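Local coordinates for putative solute-binding component of ABC transporter (Clostridium phytofermentans, PDB 4YS6), which probably binds sugars for an ABC importer and holds beta-D-glucopyranose in the cleft between its two lobes, at residues C93-I98 against D306-G311; A122-I127 against R295-Q300; Y135-D140 against V302-A307. One frame throughout, in Å; residues are numbered along the deposited sequence.

Contact 1: C93-I98 against D306-G311; sequences CKLLVI and DAIMKG. With NA (sodium ion), chain E.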
loop_
_atom_site.group_PDB
_atom_site.type_symbol
_atom_site.label_atom_id
_atom_site.label_comp_id
_atom_site.label_asym_id
_atom_site.label_seq_id
_atom_site.Cartn_x
_atom_site.Cartn_y
_atom_site.Cartn_z
ATOM N N CYS A 93 -21.264 17.704 1.547
ATOM C CA CYS A 93 -20.623 16.870 0.535
ATOM C C CYS A 93 -21.665 15.917 -0.033
ATOM O O CYS A 93 -22.472 15.354 0.708
ATOM C CB CYS A 93 -19.447 16.090 1.114
ATOM S SG CYS A 93 -17.937 17.088 1.391
ATOM N N LYS A 94 -21.652 15.758 -1.353
ATOM C CA LYS A 94 -22.644 14.955 -2.058
ATOM C C LYS A 94 -22.137 13.545 -2.375
ATOM O O LYS A 94 -22.911 12.684 -2.755
ATOM C CB LYS A 94 -23.053 15.654 -3.361
ATOM C CG LYS A 94 -23.687 17.020 -3.164
ATOM C CD LYS A 94 -25.089 16.893 -2.600
ATOM C CE LYS A 94 -25.725 18.251 -2.350
ATOM N NZ LYS A 94 -25.078 18.963 -1.206
ATOM N N LEU A 95 -20.836 13.335 -2.198
ATOM C CA LEU A 95 -20.156 12.080 -2.494
ATOM C C LEU A 95 -18.888 12.073 -1.646
ATOM O O LEU A 95 -18.244 13.129 -1.464
ATOM C CB LEU A 95 -19.821 11.953 -3.992
ATOM C CG LEU A 95 -19.210 10.658 -4.523
ATOM C CD1 LEU A 95 -19.600 10.449 -5.995
ATOM C CD2 LEU A 95 -17.675 10.616 -4.383
ATOM N N LEU A 96 -18.528 10.896 -1.129
ATOM C CA LEU A 96 -17.321 10.744 -0.318
ATOM C C LEU A 96 -16.338 9.795 -0.972
ATOM O O LEU A 96 -16.697 8.679 -1.346
ATOM C CB LEU A 96 -17.665 10.226 1.069
ATOM C CG LEU A 96 -18.622 11.111 1.869
ATOM C CD1 LEU A 96 -19.195 10.332 3.058
ATOM C CD2 LEU A 96 -17.883 12.351 2.339
ATOM N N VAL A 97 -15.103 10.259 -1.099
ATOM C CA VAL A 97 -13.990 9.434 -1.518
ATOM C C VAL A 97 -13.126 9.214 -0.296
ATOM O O VAL A 97 -12.561 10.183 0.233
ATOM C CB VAL A 97 -13.183 10.100 -2.623
ATOM C CG1 VAL A 97 -11.981 9.240 -2.981
ATOM C CG2 VAL A 97 -14.066 10.349 -3.843
ATOM N N ILE A 98 -13.019 7.962 0.173
ATOM C CA ILE A 98 -12.396 7.701 1.467
ATOM C C ILE A 98 -11.299 6.682 1.394
ATOM O O ILE A 98 -11.523 5.549 0.982
ATOM C CB ILE A 98 -13.436 7.211 2.520
ATOM C CG1 ILE A 98 -14.507 8.273 2.728
ATOM C CG2 ILE A 98 -12.758 6.868 3.836
ATOM C CD1 ILE A 98 -15.652 7.797 3.494
ATOM N N ASP A 306 -17.832 11.297 -11.819
ATOM C CA ASP A 306 -18.603 11.816 -12.937
ATOM C C ASP A 306 -19.788 10.901 -13.287
ATOM O O ASP A 306 -20.894 11.373 -13.580
ATOM C CB ASP A 306 -17.731 11.965 -14.183
ATOM C CG ASP A 306 -16.922 13.249 -14.204
ATOM O OD1 ASP A 306 -17.206 14.191 -13.435
ATOM O OD2 ASP A 306 -15.997 13.318 -15.038
ATOM N N ALA A 307 -19.543 9.598 -13.296
ATOM C CA ALA A 307 -20.582 8.648 -13.652
ATOM C C ALA A 307 -21.732 8.758 -12.662
ATOM O O ALA A 307 -22.908 8.779 -13.045
ATOM C CB ALA A 307 -20.024 7.241 -13.675
ATOM N N ILE A 308 -21.376 8.877 -11.387
ATOM C CA ILE A 308 -22.368 8.942 -10.318
ATOM C C ILE A 308 -23.106 10.285 -10.297
ATOM O O ILE A 308 -24.335 10.338 -10.161
ATOM C CB ILE A 308 -21.697 8.701 -8.953
ATOM C CG1 ILE A 308 -21.186 7.261 -8.861
ATOM C CG2 ILE A 308 -22.641 9.010 -7.820
ATOM C CD1 ILE A 308 -20.163 7.041 -7.780
HETATM N N MSE A 309 -22.352 11.372 -10.426
HETATM C CA MSE A 309 -22.883 12.707 -10.206
HETATM C C MSE A 309 -23.524 13.318 -11.433
HETATM O O MSE A 309 -24.541 14.015 -11.326
HETATM C CB MSE A 309 -21.765 13.621 -9.694
HETATM C CG MSE A 309 -21.191 13.173 -8.375
HETATM SE SE MSE A 309 -22.349 13.739 -6.923
HETATM C CE MSE A 309 -21.731 15.599 -6.824
ATOM N N LYS A 310 -22.943 13.052 -12.597
ATOM C CA LYS A 310 -23.440 13.601 -13.858
ATOM C C LYS A 310 -24.158 12.576 -14.741
ATOM O O LYS A 310 -24.955 12.955 -15.579
ATOM C CB LYS A 310 -22.284 14.198 -14.662
ATOM C CG LYS A 310 -21.497 15.309 -13.924
ATOM C CD LYS A 310 -20.271 15.727 -14.747
ATOM C CE LYS A 310 -19.344 16.714 -14.019
ATOM N NZ LYS A 310 -17.914 16.618 -14.525
ATOM N N GLY A 311 -23.848 11.299 -14.572
ATOM C CA GLY A 311 -24.476 10.255 -15.368
ATOM C C GLY A 311 -23.477 9.421 -16.137
ATOM O O GLY A 311 -22.482 9.923 -16.660
HETATM NA NA NA E . -24.152 6.758 -13.153
HETATM O O HOH W 1 -23.063 5.278 -11.745
#

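Contact 2: A122-I127 against R295-Q300; sequences AYDRLI and RTLASQ. With BGC (beta-D-glucopyranose), chain D.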
loop_
_atom_site.group_PDB
_atom_site.type_symbol
_atom_site.label_atom_id
_atom_site.label_comp_id
_atom_site.label_asym_id
_atom_site.label_seq_id
_atom_site.Cartn_x
_atom_site.Cartn_y
_atom_site.Cartn_z
ATOM N N ALA A 122 -14.536 3.749 -1.968
ATOM C CA ALA A 122 -13.357 3.328 -1.200
ATOM C C ALA A 122 -12.145 3.559 -2.071
ATOM O O ALA A 122 -12.062 3.018 -3.178
ATOM C CB ALA A 122 -13.446 1.893 -0.820
ATOM N N TYR A 123 -11.213 4.365 -1.573
ATOM C CA TYR A 123 -10.028 4.762 -2.297
ATOM C C TYR A 123 -8.837 3.957 -1.801
ATOM O O TYR A 123 -8.443 4.101 -0.646
ATOM C CB TYR A 123 -9.744 6.266 -2.098
ATOM C CG TYR A 123 -8.608 6.789 -2.941
ATOM C CD1 TYR A 123 -7.290 6.629 -2.549
ATOM C CD2 TYR A 123 -8.864 7.445 -4.127
ATOM C CE1 TYR A 123 -6.245 7.091 -3.345
ATOM C CE2 TYR A 123 -7.850 7.910 -4.927
ATOM C CZ TYR A 123 -6.549 7.740 -4.543
ATOM O OH TYR A 123 -5.552 8.222 -5.355
ATOM N N ASP A 124 -8.298 3.129 -2.698
ATOM C CA ASP A 124 -7.106 2.297 -2.524
ATOM C C ASP A 124 -7.261 1.152 -1.533
ATOM O O ASP A 124 -6.889 0.010 -1.866
ATOM C CB ASP A 124 -5.892 3.114 -2.130
ATOM C CG ASP A 124 -4.622 2.316 -2.297
ATOM O OD1 ASP A 124 -4.066 2.272 -3.428
ATOM O OD2 ASP A 124 -4.234 1.643 -1.325
ATOM N N ARG A 125 -7.778 1.458 -0.346
ATOM C CA ARG A 125 -8.068 0.474 0.695
ATOM C C ARG A 125 -9.546 0.170 0.755
ATOM O O ARG A 125 -10.368 1.074 0.679
ATOM C CB ARG A 125 -7.626 0.999 2.056
ATOM C CG ARG A 125 -6.132 1.321 2.093
ATOM C CD ARG A 125 -5.811 2.139 3.322
ATOM N NE ARG A 125 -4.357 2.301 3.495
ATOM C CZ ARG A 125 -3.791 2.952 4.512
ATOM N NH1 ARG A 125 -4.532 3.542 5.427
ATOM N NH2 ARG A 125 -2.472 3.013 4.615
ATOM N N LEU A 126 -9.903 -1.091 0.905
ATOM C CA LEU A 126 -11.307 -1.444 0.927
ATOM C C LEU A 126 -11.933 -1.158 2.315
ATOM O O LEU A 126 -11.344 -1.441 3.357
ATOM C CB LEU A 126 -11.471 -2.900 0.513
ATOM C CG LEU A 126 -12.899 -3.401 0.320
ATOM C CD1 LEU A 126 -13.641 -2.623 -0.744
ATOM C CD2 LEU A 126 -12.905 -4.902 0.022
ATOM N N ILE A 127 -13.130 -0.582 2.300
ATOM C CA ILE A 127 -13.916 -0.327 3.511
ATOM C C ILE A 127 -14.744 -1.568 3.797
ATOM O O ILE A 127 -15.430 -2.063 2.902
ATOM C CB ILE A 127 -14.804 0.914 3.330
ATOM C CG1 ILE A 127 -13.921 2.164 3.248
ATOM C CG2 ILE A 127 -15.826 1.040 4.455
ATOM C CD1 ILE A 127 -14.634 3.391 2.738
ATOM N N ARG A 295 -1.670 9.312 -10.020
ATOM C CA ARG A 295 -2.403 10.194 -10.907
ATOM C C ARG A 295 -3.443 9.394 -11.683
ATOM O O ARG A 295 -4.545 9.881 -11.986
ATOM C CB ARG A 295 -1.454 10.886 -11.876
ATOM C CG ARG A 295 -0.391 11.699 -11.224
ATOM C CD ARG A 295 0.587 12.185 -12.270
ATOM N NE ARG A 295 1.320 11.051 -12.833
ATOM C CZ ARG A 295 2.325 11.170 -13.689
ATOM N NH1 ARG A 295 2.707 12.363 -14.089
ATOM N NH2 ARG A 295 2.934 10.093 -14.137
ATOM N N THR A 296 -3.067 8.163 -12.032
ATOM C CA THR A 296 -3.940 7.259 -12.772
ATOM C C THR A 296 -5.098 6.799 -11.920
ATOM O O THR A 296 -6.243 6.742 -12.378
ATOM C CB THR A 296 -3.168 6.022 -13.255
ATOM O OG1 THR A 296 -2.087 6.457 -14.083
ATOM C CG2 THR A 296 -4.072 5.088 -14.052
ATOM N N LEU A 297 -4.788 6.439 -10.682
ATOM C CA LEU A 297 -5.832 6.039 -9.743
ATOM C C LEU A 297 -6.821 7.189 -9.557
ATOM O O LEU A 297 -8.037 6.983 -9.635
ATOM C CB LEU A 297 -5.228 5.616 -8.404
ATOM C CG LEU A 297 -6.212 5.166 -7.327
ATOM C CD1 LEU A 297 -7.097 4.067 -7.835
ATOM C CD2 LEU A 297 -5.434 4.690 -6.093
ATOM N N ALA A 298 -6.309 8.399 -9.331
ATOM C CA ALA A 298 -7.168 9.565 -9.161
ATOM C C ALA A 298 -8.032 9.783 -10.397
ATOM O O ALA A 298 -9.220 10.083 -10.272
ATOM C CB ALA A 298 -6.365 10.803 -8.853
ATOM N N SER A 299 -7.457 9.603 -11.581
ATOM C CA SER A 299 -8.209 9.762 -12.819
ATOM C C SER A 299 -9.383 8.791 -12.889
ATOM O O SER A 299 -10.489 9.162 -13.297
ATOM C CB SER A 299 -7.285 9.564 -14.031
ATOM O OG SER A 299 -8.048 9.691 -15.221
ATOM N N GLN A 300 -9.156 7.556 -12.467
ATOM C CA GLN A 300 -10.192 6.539 -12.515
ATOM C C GLN A 300 -11.286 6.881 -11.512
ATOM O O GLN A 300 -12.481 6.728 -11.802
ATOM C CB GLN A 300 -9.618 5.157 -12.235
ATOM C CG GLN A 300 -8.774 4.631 -13.359
ATOM C CD GLN A 300 -9.528 4.614 -14.679
ATOM O OE1 GLN A 300 -9.179 5.326 -15.617
ATOM N NE2 GLN A 300 -10.582 3.827 -14.742
HETATM C C2 BGC D . -1.243 1.158 0.139
HETATM C C3 BGC D . 0.241 1.191 -0.035
HETATM C C4 BGC D . 0.915 1.998 0.993
HETATM C C5 BGC D . 0.514 1.610 2.383
HETATM C C6 BGC D . 1.017 2.552 3.456
HETATM C C1 BGC D . -1.581 0.593 1.534
HETATM O O1 BGC D . -2.849 0.559 1.763
HETATM O O2 BGC D . -1.831 0.327 -0.854
HETATM O O3 BGC D . 0.492 1.733 -1.387
HETATM O O4 BGC D . 2.354 1.828 0.941
HETATM O O5 BGC D . -0.944 1.613 2.440
HETATM O O6 BGC D . 0.801 3.911 3.112
#

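Contact 3: Y135-D140 against V302-A307; sequences YYATFD and VKMVDA. With NA (sodium ion), chain E.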
loop_
_atom_site.group_PDB
_atom_site.type_symbol
_atom_site.label_atom_id
_atom_site.label_comp_id
_atom_site.label_asym_id
_atom_site.label_seq_id
_atom_site.Cartn_x
_atom_site.Cartn_y
_atom_site.Cartn_z
ATOM N N TYR A 135 -18.396 1.731 -4.660
ATOM C CA TYR A 135 -17.306 1.349 -5.555
ATOM C C TYR A 135 -15.984 1.350 -4.835
ATOM O O TYR A 135 -15.833 1.954 -3.770
ATOM C CB TYR A 135 -17.207 2.290 -6.772
ATOM C CG TYR A 135 -18.444 2.268 -7.637
ATOM C CD1 TYR A 135 -18.653 1.263 -8.583
ATOM C CD2 TYR A 135 -19.415 3.236 -7.488
ATOM C CE1 TYR A 135 -19.816 1.230 -9.322
ATOM C CE2 TYR A 135 -20.569 3.211 -8.242
ATOM C CZ TYR A 135 -20.761 2.218 -9.144
ATOM O OH TYR A 135 -21.912 2.218 -9.878
ATOM N N TYR A 136 -15.022 0.660 -5.444
ATOM C CA TYR A 136 -13.660 0.522 -4.923
ATOM C C TYR A 136 -12.704 0.770 -6.087
ATOM O O TYR A 136 -12.841 0.157 -7.150
ATOM C CB TYR A 136 -13.467 -0.869 -4.335
ATOM C CG TYR A 136 -12.108 -1.206 -3.771
ATOM C CD1 TYR A 136 -11.372 -0.286 -3.054
ATOM C CD2 TYR A 136 -11.579 -2.485 -3.941
ATOM C CE1 TYR A 136 -10.138 -0.633 -2.501
ATOM C CE2 TYR A 136 -10.370 -2.839 -3.413
ATOM C CZ TYR A 136 -9.648 -1.935 -2.700
ATOM O OH TYR A 136 -8.433 -2.341 -2.177
ATOM N N ALA A 137 -11.738 1.659 -5.873
ATOM C CA ALA A 137 -10.688 1.930 -6.846
ATOM C C ALA A 137 -9.359 1.652 -6.207
ATOM O O ALA A 137 -9.057 2.207 -5.157
ATOM C CB ALA A 137 -10.730 3.340 -7.290
ATOM N N THR A 138 -8.536 0.837 -6.846
ATOM C CA THR A 138 -7.260 0.468 -6.235
ATOM C C THR A 138 -6.301 -0.038 -7.325
ATOM O O THR A 138 -6.636 -0.012 -8.512
ATOM C CB THR A 138 -7.496 -0.586 -5.142
ATOM O OG1 THR A 138 -6.290 -0.814 -4.406
ATOM C CG2 THR A 138 -7.988 -1.885 -5.762
ATOM N N PHE A 139 -5.098 -0.425 -6.929
ATOM C CA PHE A 139 -4.213 -1.186 -7.798
ATOM C C PHE A 139 -4.458 -2.661 -7.528
ATOM O O PHE A 139 -5.128 -3.037 -6.561
ATOM C CB PHE A 139 -2.740 -0.777 -7.574
ATOM C CG PHE A 139 -2.453 0.602 -8.063
ATOM C CD1 PHE A 139 -2.768 1.698 -7.280
ATOM C CD2 PHE A 139 -1.920 0.811 -9.318
ATOM C CE1 PHE A 139 -2.561 2.987 -7.744
ATOM C CE2 PHE A 139 -1.706 2.114 -9.770
ATOM C CZ PHE A 139 -2.047 3.181 -8.988
ATOM N N ASP A 140 -3.973 -3.518 -8.408
ATOM C CA ASP A 140 -4.163 -4.954 -8.215
ATOM C C ASP A 140 -3.244 -5.430 -7.102
ATOM O O ASP A 140 -2.061 -5.757 -7.328
ATOM C CB ASP A 140 -3.890 -5.675 -9.526
ATOM C CG ASP A 140 -4.231 -7.149 -9.467
ATOM O OD1 ASP A 140 -4.327 -7.726 -8.369
ATOM O OD2 ASP A 140 -4.416 -7.718 -10.550
ATOM N N VAL A 302 -12.134 9.924 -10.490
ATOM C CA VAL A 302 -12.920 11.042 -10.999
ATOM C C VAL A 302 -13.883 10.565 -12.084
ATOM O O VAL A 302 -14.988 11.083 -12.166
ATOM C CB VAL A 302 -12.018 12.181 -11.506
ATOM C CG1 VAL A 302 -12.833 13.281 -12.181
ATOM C CG2 VAL A 302 -11.227 12.758 -10.322
ATOM N N LYS A 303 -13.497 9.571 -12.886
ATOM C CA LYS A 303 -14.454 8.975 -13.836
ATOM C C LYS A 303 -15.665 8.367 -13.113
ATOM O O LYS A 303 -16.816 8.454 -13.600
ATOM C CB LYS A 303 -13.786 7.898 -14.693
ATOM C CG LYS A 303 -12.785 8.462 -15.673
ATOM C CD LYS A 303 -12.145 7.334 -16.437
ATOM C CE LYS A 303 -10.954 7.810 -17.241
ATOM N NZ LYS A 303 -10.295 6.641 -17.884
HETATM N N MSE A 304 -15.421 7.732 -11.971
HETATM C CA MSE A 304 -16.508 7.174 -11.149
HETATM C C MSE A 304 -17.385 8.289 -10.578
HETATM O O MSE A 304 -18.602 8.189 -10.592
HETATM C CB MSE A 304 -15.968 6.299 -10.004
HETATM C CG MSE A 304 -15.215 5.120 -10.490
HETATM SE SE MSE A 304 -14.551 4.246 -8.842
HETATM C CE MSE A 304 -14.170 2.508 -9.582
ATOM N N VAL A 305 -16.768 9.361 -10.094
ATOM C CA VAL A 305 -17.510 10.493 -9.556
ATOM C C VAL A 305 -18.403 11.106 -10.633
ATOM O O VAL A 305 -19.601 11.383 -10.414
ATOM C CB VAL A 305 -16.542 11.530 -8.996
ATOM C CG1 VAL A 305 -17.289 12.786 -8.580
ATOM C CG2 VAL A 305 -15.799 10.937 -7.819
ATOM N N ASP A 306 -17.832 11.297 -11.819
ATOM C CA ASP A 306 -18.603 11.816 -12.937
ATOM C C ASP A 306 -19.788 10.901 -13.287
ATOM O O ASP A 306 -20.894 11.373 -13.580
ATOM C CB ASP A 306 -17.731 11.965 -14.183
ATOM C CG ASP A 306 -16.922 13.249 -14.204
ATOM O OD1 ASP A 306 -17.206 14.191 -13.435
ATOM O OD2 ASP A 306 -15.997 13.318 -15.038
ATOM N N ALA A 307 -19.543 9.598 -13.296
ATOM C CA ALA A 307 -20.582 8.648 -13.652
ATOM C C ALA A 307 -21.732 8.758 -12.662
ATOM O O ALA A 307 -22.908 8.779 -13.045
ATOM C CB ALA A 307 -20.024 7.241 -13.675
HETATM NA NA NA E . -24.152 6.758 -13.153
HETATM O O HOH W 1 -23.063 5.278 -11.745
#

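Contact 1: C93-I98 against D306-G311
M309, a selenomethionine near the C-terminal end of helix 294-309, reaches toward K94 and L95 of segment 93-98. Its side chain can be followed outward. CB leads to CG, and M309 CG lies 4.0 Å from L95 CD1. The chain then bends twice, at chi2 (-80°) and chi3 (-80°). The first bend carries M309 SE to 4.1 Å from K94 CB. The second lays CE against the same carbon, with M309 CE 3.7 Å from K94 CB. K94 thus offers the root of its chain and not its charge: the chain bends away, and NZ is hydrogen-bonded to the backbone O of G92. Strand 95-98 is a parallel strand of the seven-stranded mixed sheet in a lobe of the periplasmic-binding-protein fold, and helix 294-309 packs on that sheet. L95 enters the gap with a single methyl. L95 CD1 is 3.8 Å from I308 CG2 and 3.9 Å from I308 CD1. The L95 and I308 side chains cross at about a right angle. No hydrogen bond joins the two segments. Polar bonds occur instead at the helix end. K310 NZ meets D306 OD1 at 2.8 Å in a salt bridge, coming from above the carboxylate plane, and Y67 OH also bonds this oxygen. The backbone O of A307 binds a sodium ion at 2.4 Å, with G312 O and a water as further ligands.

Contact 2: A122-I127 against R295-Q300
L297 projects from helix 294-309 toward the ring of Y123 and meets it obliquely at the hydroxyl end. L297 CD2 lies 3.6 Å from Y123 CZ, and L297 CG is 3.7 Å from Y123 OH. With CG anti to the backbone N (chi1 -174°), the Y123 ring extends from the strand end and brings its hydroxyl to L297. The hydroxyl is hydrogen-bonded to D54 OD1, so a polar group sits satisfied beside an apolar one. L297 turns the same methyl to D124. The two side chains stand at about a right angle, with L297 CD2 3.8 Å from D124 OD1. That oxygen also forms a salt bridge with R50. The other carboxylate oxygen, D124 OD2, accepts a hydrogen bond of 2.8 Å from O2 of the glucose. R125 presents its guanidinium edge to the sugar. R125 NE bonds glucose O1 at 2.9 Å, and R125 NH2 bonds O5 in a nearly straight line (173°). The end of strand 119-123 and the loop after it pack on the helix through Y123 and D124, and the loop supplies D124 and R125 to bind the glucose. Binding residues on loops at strand ends are characteristic of the ligand cleft in sugar-binding proteins of this family.

Contact 3: Y135-D140 against V302-A307
M304, a selenomethionine of helix 294-309, lies against Y135, Y136 and A137 of strand 135-139. The pair belongs to a layered alpha/beta lobe of the periplasmic-binding-protein fold, where this helix packs on the mixed sheet. Strand 135-139 and helix segment 302-307 run nearly antiparallel, at 163° between their directions, with their axes 10.2 Å apart at closest approach. The side-chain contacts are apolar. M304 is extended beyond CG, with chi2 at 177°, and this straight chain spans the gap to the strand. M304 SE comes within 3.9 Å of Y135 CB. M304 CE is 4.2 Å from A137 CB. Y135 and A137 both point toward the helix, whereas Y136 between them points away. A Met-aromatic contact adds to this. The selenium of M304 is 5.5 Å from the centroid of the Y135 ring and 48° off its normal, so it approaches obliquely. On the strand, T138 OG1 and Y136 OH are both hydrogen-bonded to D124 O, which lies at the sugar-binding end. Y332 of the adjacent strand 331-339 also touches M304. The methyl of M304 ends its reach on the backbone of Y136, with M304 CE 3.6 Å from Y136 O.

All three contacts use helix 294-309, which packs on three neighbouring strands of one sheet. Contacts 2 and 3 are buried, whereas contact 1 is only partly so and lies farthest from the centre of the chain. Contact 2 is at the sugar end, and its leucine packing adjoins polar ligand-binding groups. Contacts 1 and 3 share D306 and A307, and each uses a selenomethionine of the helix. In contact 1 that chain is bent, and in contact 3 it is extended. Their centres are about 10 Å apart. Contacts 2 and 3 are closer, about 6 Å between centres, and their strands are adjacent. The shared A307 carries a sodium ion, whereas contact 2 adjoins the glucose.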